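Local coordinates for YycN protein (Bacillus subtilis, PDB 1ON0) that is of unknown function but belongs to the GNAT family of acetyltransferases, forms a homodimer and probably transfers acyl groups, at residues 6-10 against 11-15. Sequence-based numbering, arbitrary orientation.
Sequences TPMQT and EEFRS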
loop_
_atom_site.group_PDB
_atom_site.type_symbol
_atom_site.label_atom_id
_atom_site.label_comp_id
_atom_site.label_asym_id
_atom_site.label_seq_id
_atom_site.Cartn_x
_atom_site.Cartn_y
_atom_site.Cartn_z
ATOM N N THR B 6 3.320 4.365 20.750
ATOM C CA THR B 6 3.998 5.122 21.785
ATOM C C THR B 6 2.914 5.862 22.557
ATOM O O THR B 6 2.000 6.436 21.965
ATOM C CB THR B 6 4.971 6.175 21.204
ATOM O OG1 THR B 6 5.786 5.565 20.198
ATOM C CG2 THR B 6 5.866 6.737 22.306
ATOM N N PRO B 7 2.989 5.848 23.893
ATOM C CA PRO B 7 1.952 6.567 24.647
ATOM C C PRO B 7 2.003 8.074 24.336
ATOM O O PRO B 7 3.078 8.653 24.264
ATOM C CB PRO B 7 2.280 6.223 26.105
ATOM C CG PRO B 7 3.747 5.877 26.074
ATOM C CD PRO B 7 3.943 5.162 24.780
HETATM N N MSE B 8 0.851 8.696 24.115
HETATM C CA MSE B 8 0.817 10.125 23.800
HETATM C C MSE B 8 1.366 10.963 24.943
HETATM O O MSE B 8 1.239 10.605 26.114
HETATM C CB MSE B 8 -0.604 10.618 23.535
HETATM C CG MSE B 8 -1.326 10.017 22.340
HETATM SE SE MSE B 8 -2.916 11.058 21.944
HETATM C CE MSE B 8 -3.676 11.124 23.705
ATOM N N GLN B 9 1.964 12.087 24.580
ATOM C CA GLN B 9 2.524 13.039 25.528
ATOM C C GLN B 9 1.488 14.153 25.621
ATOM O O GLN B 9 0.682 14.328 24.706
ATOM C CB GLN B 9 3.818 13.627 24.980
ATOM C CG GLN B 9 4.827 12.611 24.495
ATOM C CD GLN B 9 5.701 12.097 25.611
ATOM O OE1 GLN B 9 5.213 11.502 26.574
ATOM N NE2 GLN B 9 7.004 12.330 25.497
ATOM N N THR B 10 1.529 14.918 26.707
ATOM C CA THR B 10 0.591 16.018 26.923
ATOM C C THR B 10 0.408 16.898 25.682
ATOM O O THR B 10 -0.686 17.410 25.429
ATOM C CB THR B 10 1.055 16.911 28.091
ATOM O OG1 THR B 10 2.224 17.649 27.703
ATOM C CG2 THR B 10 1.395 16.053 29.309
ATOM N N GLU B 11 1.474 17.073 24.906
ATOM C CA GLU B 11 1.404 17.891 23.702
ATOM C C GLU B 11 0.419 17.257 22.720
ATOM O O GLU B 11 -0.535 17.893 22.268
ATOM C CB GLU B 11 2.782 17.995 23.036
ATOM C CG GLU B 11 3.955 18.287 23.974
ATOM C CD GLU B 11 4.390 17.070 24.792
ATOM O OE1 GLU B 11 3.687 16.695 25.752
ATOM O OE2 GLU B 11 5.441 16.482 24.467
ATOM N N GLU B 12 0.661 15.990 22.400
ATOM C CA GLU B 12 -0.179 15.248 21.466
ATOM C C GLU B 12 -1.625 15.128 21.917
ATOM O O GLU B 12 -2.545 15.397 21.154
ATOM C CB GLU B 12 0.379 13.840 21.260
ATOM C CG GLU B 12 1.650 13.771 20.452
ATOM C CD GLU B 12 2.292 12.410 20.535
ATOM O OE1 GLU B 12 2.876 12.095 21.595
ATOM O OE2 GLU B 12 2.198 11.651 19.547
ATOM N N PHE B 13 -1.819 14.701 23.156
ATOM C CA PHE B 13 -3.157 14.526 23.695
ATOM C C PHE B 13 -4.069 15.718 23.401
ATOM O O PHE B 13 -5.063 15.581 22.684
ATOM C CB PHE B 13 -3.078 14.263 25.201
ATOM C CG PHE B 13 -4.413 14.121 25.858
ATOM C CD1 PHE B 13 -5.377 13.271 25.327
ATOM C CD2 PHE B 13 -4.717 14.856 26.997
ATOM C CE1 PHE B 13 -6.622 13.159 25.916
ATOM C CE2 PHE B 13 -5.963 14.754 27.596
ATOM C CZ PHE B 13 -6.918 13.904 27.054
ATOM N N ARG B 14 -3.722 16.882 23.943
ATOM C CA ARG B 14 -4.512 18.096 23.744
ATOM C C ARG B 14 -4.897 18.314 22.267
ATOM O O ARG B 14 -6.058 18.595 21.963
ATOM C CB ARG B 14 -3.750 19.297 24.328
ATOM C CG ARG B 14 -3.463 19.147 25.839
ATOM C CD ARG B 14 -2.811 20.388 26.441
ATOM N NE ARG B 14 -3.675 21.557 26.288
ATOM C CZ ARG B 14 -4.728 21.815 27.055
ATOM N NH1 ARG B 14 -5.049 20.995 28.047
ATOM N NH2 ARG B 14 -5.485 22.871 26.803
ATOM N N SER B 15 -3.929 18.157 21.365
ATOM C CA SER B 15 -4.144 18.299 19.921
ATOM C C SER B 15 -5.005 17.153 19.403
ATOM O O SER B 15 -5.782 17.305 18.460
ATOM C CB SER B 15 -2.809 18.278 19.169
ATOM O OG SER B 15 -1.971 19.363 19.547
HETATM O O HOH W 1 4.031 9.615 21.383
#
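The backbone amide of Q9, the N-cap residue of helix 10-31, donates to E12 OE1, with Q9 N 3.1 Å from that oxygen and an N-H...O angle of 155°. This is the half of a capping box in which the N3 side chain accepts from the N-cap amide. The amide comes from above the carboxylate plane, 37° out of it. E12 gets there with its chain extended beyond CG, reaching back past the helix start. A water donates a second hydrogen bond to E12 OE1, 2.7 Å away, and another to P7 O. The helical backbone pattern begins at Q9 O, which accepts from F13 N at 3.0 Å; the next bond, R14 N to T10 O, is weak.

On the exposed side, T10 OG1 donates to E11 OE1 at 2.6 Å, on the anti side of the carboxylate. The bend of E11 at chi2 (76°) folds its acid back over the first turn, alongside the aliphatic start of Q9, whose CB lies 3.3 Å from E11 OE2.

Apolar packing takes the inward face: SE of selenomethionine M8 lies 3.9 Å from F13 CA, and both side chains touch L62 of strand 60-66 and L55.

E12 thus ties strand 4-7 to the helix start, whereas E11 only fastens the T10 side chain; the helix dipole's positive end should favour the charged form of both acids.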